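Local coordinates for fusarinine C esterase sidJ (Aspergillus fumigatus, PDB 6GUP) that hydrolyses the ester bonds of the siderophore fusarinine C, releasing fusarinine and iron, while leaving triacetylfusarinine C uncleaved, at the interface of chains A and B. Sequence-based numbering; all coordinates share one arbitrary frame. Chains: chain A/B, Siderophore biosynthesis lipase/esterase, putative.

Contact 1: the interface of chains A and B. Residues chain A 16, 18, 24; chain B 7, 12, 26, 28, 49, 51.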
loop_
_atom_site.group_PDB
_atom_site.type_symbol
_atom_site.label_atom_id
_atom_site.label_comp_id
_atom_site.label_asym_id
_atom_site.label_seq_id
_atom_site.Cartn_x
_atom_site.Cartn_y
_atom_site.Cartn_z
ATOM N N LEU A 16 -8.095 -9.289 -7.733
ATOM C CA LEU A 16 -6.780 -8.752 -7.381
ATOM C C LEU A 16 -5.717 -9.359 -8.295
ATOM O O LEU A 16 -5.505 -10.576 -8.287
ATOM C CB LEU A 16 -6.444 -9.046 -5.916
ATOM C CG LEU A 16 -5.186 -8.370 -5.353
ATOM C CD1 LEU A 16 -5.353 -6.856 -5.292
ATOM C CD2 LEU A 16 -4.857 -8.922 -3.975
ATOM N N HIS A 18 -1.609 -9.191 -10.006
ATOM C CA HIS A 18 -0.212 -8.829 -9.778
ATOM C C HIS A 18 0.401 -8.437 -11.120
ATOM O O HIS A 18 0.660 -9.304 -11.956
ATOM C CB HIS A 18 0.554 -10.010 -9.166
ATOM C CG HIS A 18 0.589 -10.003 -7.671
ATOM N ND1 HIS A 18 1.715 -9.655 -6.957
ATOM C CD2 HIS A 18 -0.361 -10.301 -6.754
ATOM C CE1 HIS A 18 1.456 -9.738 -5.665
ATOM N NE2 HIS A 18 0.203 -10.128 -5.514
ATOM N N VAL A 24 0.320 -4.569 -7.122
ATOM C CA VAL A 24 -0.996 -5.118 -7.473
ATOM C C VAL A 24 -1.920 -4.081 -8.099
ATOM O O VAL A 24 -1.751 -2.874 -7.895
ATOM C CB VAL A 24 -1.720 -5.753 -6.253
ATOM C CG1 VAL A 24 -0.942 -6.954 -5.742
ATOM C CG2 VAL A 24 -1.956 -4.748 -5.126
ATOM N N TRP B 7 1.971 -15.438 -9.467
ATOM C CA TRP B 7 0.503 -15.196 -9.282
ATOM C C TRP B 7 -0.294 -15.881 -10.408
ATOM O O TRP B 7 0.163 -15.892 -11.554
ATOM C CB TRP B 7 0.194 -13.690 -9.238
ATOM C CG TRP B 7 -1.018 -13.315 -8.426
ATOM C CD1 TRP B 7 -2.146 -12.686 -8.871
ATOM C CD2 TRP B 7 -1.211 -13.533 -7.023
ATOM N NE1 TRP B 7 -3.030 -12.500 -7.835
ATOM C CE2 TRP B 7 -2.483 -13.013 -6.688
ATOM C CE3 TRP B 7 -0.433 -14.121 -6.015
ATOM C CZ2 TRP B 7 -2.994 -13.058 -5.385
ATOM C CZ3 TRP B 7 -0.942 -14.169 -4.719
ATOM C CH2 TRP B 7 -2.213 -13.642 -4.418
ATOM N N LEU B 12 -6.927 -13.223 -9.019
ATOM C CA LEU B 12 -7.740 -14.019 -8.102
ATOM C C LEU B 12 -8.963 -13.239 -7.625
ATOM O O LEU B 12 -8.824 -12.119 -7.126
ATOM C CB LEU B 12 -6.898 -14.496 -6.915
ATOM C CG LEU B 12 -5.847 -15.561 -7.254
ATOM C CD1 LEU B 12 -5.087 -15.957 -5.999
ATOM C CD2 LEU B 12 -6.482 -16.790 -7.900
ATOM N N PHE B 26 -8.389 -7.376 1.712
ATOM C CA PHE B 26 -8.913 -8.118 0.570
ATOM C C PHE B 26 -9.319 -9.519 1.009
ATOM O O PHE B 26 -8.509 -10.249 1.585
ATOM C CB PHE B 26 -7.876 -8.210 -0.546
ATOM C CG PHE B 26 -8.392 -8.879 -1.787
ATOM C CD1 PHE B 26 -9.240 -8.200 -2.653
ATOM C CD2 PHE B 26 -8.050 -10.196 -2.083
ATOM C CE1 PHE B 26 -9.726 -8.816 -3.797
ATOM C CE2 PHE B 26 -8.534 -10.817 -3.225
ATOM C CZ PHE B 26 -9.372 -10.125 -4.084
ATOM N N TYR B 28 -10.378 -13.241 -0.033
ATOM C CA TYR B 28 -10.403 -14.288 -1.055
ATOM C C TYR B 28 -11.584 -15.187 -0.750
ATOM O O TYR B 28 -11.644 -15.798 0.320
ATOM C CB TYR B 28 -9.128 -15.127 -1.034
ATOM C CG TYR B 28 -7.882 -14.360 -1.380
ATOM C CD1 TYR B 28 -7.193 -13.632 -0.410
ATOM C CD2 TYR B 28 -7.379 -14.365 -2.679
ATOM C CE1 TYR B 28 -6.041 -12.928 -0.726
ATOM C CE2 TYR B 28 -6.231 -13.664 -3.006
ATOM C CZ TYR B 28 -5.566 -12.947 -2.029
ATOM O OH TYR B 28 -4.429 -12.256 -2.367
ATOM N N LEU B 49 -0.955 -8.011 1.959
ATOM C CA LEU B 49 -1.939 -7.980 0.866
ATOM C C LEU B 49 -1.292 -8.209 -0.501
ATOM O O LEU B 49 -1.853 -8.908 -1.347
ATOM C CB LEU B 49 -2.699 -6.644 0.874
ATOM C CG LEU B 49 -3.768 -6.395 -0.207
ATOM C CD1 LEU B 49 -5.010 -5.741 0.385
ATOM C CD2 LEU B 49 -3.234 -5.554 -1.360
ATOM N N THR B 51 1.625 -9.788 -1.036
ATOM C CA THR B 51 2.572 -10.903 -1.025
ATOM C C THR B 51 2.249 -11.892 -2.132
ATOM O O THR B 51 1.117 -11.948 -2.621
ATOM C CB THR B 51 2.589 -11.652 0.325
ATOM O OG1 THR B 51 3.771 -12.455 0.405
ATOM C CG2 THR B 51 1.353 -12.544 0.509
HETATM O O HOH W 1 -1.165 -10.687 -3.220
#
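A:Leu16 lies against the aromatic pair B:Phe26 and B:Tyr28 at the homodimer interface of this alpha/beta-hydrolase, where strand 12-18 of each chain forms an antiparallel beta bridge to its partner. Its CB sits over the B:Phe26 face, toward the rim, 3.6 Å from CZ. With CG anti to the backbone N (chi1 -172°), the side chain runs back along that ring, and methyl CD2 comes to 3.9 Å from B:Phe26 CD2 and also touches the B:Tyr28 phenol oxygen. Within chain B, the B:Tyr28 ring supports B:Phe26 from the edge, its centre under CE2.

Beside this core, the A:His18 side chain crosses that of B:Trp7 at about a right angle, the ring planes inclined rather than perpendicular. Imidazole CD2 stands over the middle of the indole face, 3.4 Å from CD2 of B:Trp7, while B:Leu12 CD1 covers the other face. A:Val24 CG1 packs on a face of the imidazole.

At the rim, A:Leu16 N donates to B:Leu12 O (3.0 Å). A:Leu16 O takes two donors from opposite faces of its plane: B:Leu12 N at 3.1 Å and the indole NE1 of B:Trp7 at 3.2 Å. The latter bond is nearly straight, 162° at H, and lies close to the indole plane; with packing on both faces, it should help set the ring's rotation. A water in the imidazole plane, 2.7 Å from A:His18 NE2, bridges to the backbone oxygens of B:Leu49 and B:Thr51.

Contact 2: the interface of chains A and B. Residues chain A 22, 77-78; chain B 45, 50, 77-78.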
loop_
_atom_site.group_PDB
_atom_site.type_symbol
_atom_site.label_atom_id
_atom_site.label_comp_id
_atom_site.label_asym_id
_atom_site.label_seq_id
_atom_site.Cartn_x
_atom_site.Cartn_y
_atom_site.Cartn_z
ATOM N N THR A 22 5.770 -7.498 -6.787
ATOM C CA THR A 22 5.539 -6.659 -5.604
ATOM C C THR A 22 4.235 -5.847 -5.662
ATOM O O THR A 22 3.624 -5.596 -4.621
ATOM C CB THR A 22 6.719 -5.677 -5.409
ATOM O OG1 THR A 22 7.952 -6.406 -5.390
ATOM C CG2 THR A 22 6.589 -4.882 -4.104
ATOM N N SER A 77 2.857 4.622 -3.200
ATOM C CA SER A 77 1.774 4.281 -2.267
ATOM C C SER A 77 2.319 4.011 -0.864
ATOM O O SER A 77 1.737 4.452 0.126
ATOM C CB SER A 77 0.994 3.051 -2.747
ATOM O OG SER A 77 0.544 3.209 -4.082
ATOM N N TYR A 78 3.441 3.295 -0.800
ATOM C CA TYR A 78 4.092 2.938 0.463
ATOM C C TYR A 78 5.154 3.966 0.892
ATOM O O TYR A 78 5.350 4.182 2.088
ATOM C CB TYR A 78 4.690 1.530 0.360
ATOM C CG TYR A 78 3.690 0.485 -0.114
ATOM C CD1 TYR A 78 2.718 -0.024 0.748
ATOM C CD2 TYR A 78 3.706 0.018 -1.431
ATOM C CE1 TYR A 78 1.798 -0.972 0.322
ATOM C CE2 TYR A 78 2.789 -0.932 -1.867
ATOM C CZ TYR A 78 1.837 -1.424 -0.987
ATOM O OH TYR A 78 0.924 -2.363 -1.406
ATOM N N LEU B 45 5.304 -5.341 4.898
ATOM C CA LEU B 45 5.271 -5.018 3.466
ATOM C C LEU B 45 6.021 -6.080 2.660
ATOM O O LEU B 45 7.212 -6.310 2.885
ATOM C CB LEU B 45 5.861 -3.629 3.185
ATOM C CG LEU B 45 5.904 -3.187 1.711
ATOM C CD1 LEU B 45 4.513 -3.171 1.090
ATOM C CD2 LEU B 45 6.559 -1.824 1.571
ATOM N N ALA B 50 -0.112 -7.622 -0.700
ATOM C CA ALA B 50 0.634 -7.731 -1.956
ATOM C C ALA B 50 1.725 -8.811 -1.938
ATOM O O ALA B 50 2.660 -8.750 -2.740
ATOM C CB ALA B 50 1.244 -6.381 -2.297
ATOM N N SER B 77 2.244 -1.218 6.962
ATOM C CA SER B 77 2.443 -1.674 5.577
ATOM C C SER B 77 2.858 -0.514 4.686
ATOM O O SER B 77 3.727 -0.681 3.827
ATOM C CB SER B 77 1.202 -2.351 4.999
ATOM O OG SER B 77 0.070 -1.502 5.054
ATOM N N TYR B 78 2.240 0.652 4.886
ATOM C CA TYR B 78 2.667 1.864 4.187
ATOM C C TYR B 78 4.077 2.258 4.627
ATOM O O TYR B 78 4.999 2.218 3.814
ATOM C CB TYR B 78 1.661 3.010 4.361
ATOM C CG TYR B 78 0.366 2.793 3.592
ATOM C CD1 TYR B 78 0.381 2.523 2.219
ATOM C CD2 TYR B 78 -0.875 2.862 4.229
ATOM C CE1 TYR B 78 -0.793 2.322 1.509
ATOM C CE2 TYR B 78 -2.057 2.663 3.525
ATOM C CZ TYR B 78 -2.010 2.394 2.166
ATOM O OH TYR B 78 -3.178 2.197 1.464
#
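B:Leu45 presses its methyl CD1 onto the phenol ring of A:Tyr78, the apolar centre of this part of the alpha/beta-hydrolase homodimer interface, where the short helices 75-78 of chain A and 75-79 of chain B meet around the two-fold axis. The methyl stands over the middle of the ring, 3.6 Å from CE1, in a CH-pi contact. B:Leu45 has CG anti to its backbone N (chi1 179°), which extends the side chain toward the ring with both methyls at the tip. The second methyl, CD2, reaches the root of the tyrosine, 4.0 Å from A:Tyr78 CB, so the branched end spans the ring and its stem. A:Ser77 CB lies more loosely toward the rim of the opposite face.

The far end of the phenol, A:Tyr78 OH, approaches the methyl of B:Ala50, with 4.1 Å between OH and CB. That methyl also meets the backbone oxygen of A:Thr22 at 3.4 Å, so it touches both the chain A loop and the tyrosine tip, in directions about a right angle apart.

Toward the axis the packing turns to backbone. B:Ser77 O approaches CD1 of A:Tyr78 at 3.3 Å. B:Tyr78 is poorly ordered, so the matching approach of A:Ser77 O to its CD1 is less certain, and the touch between CD1 of each tyrosine ring, 3.8 Å apart, is doubtful. The carbonyl oxygens of A:Tyr78 and B:Tyr78 are modelled 2.6 Å apart; both can only accept, making this a clash and the local backbone placement doubtful too.

Contact 1 and contact 2 are neighbouring parts of one two-fold interface, the centres of their C-alpha atoms about 12 Å apart. The two share no residue, but they are joined through the chain B loop that supplies B:Leu49 and B:Thr51 to contact 1 and B:Ala50 to contact 2. On chain A, strands 12-18 and 24-28 serve contact 1, and A:Thr22, in the turn between them, serves contact 2. The two-fold symmetry repeats both contacts with the chains exchanged; in contact 2 the equivalent short helices also meet each other. Side by side, they probably help hold the enzyme as the homodimer it forms.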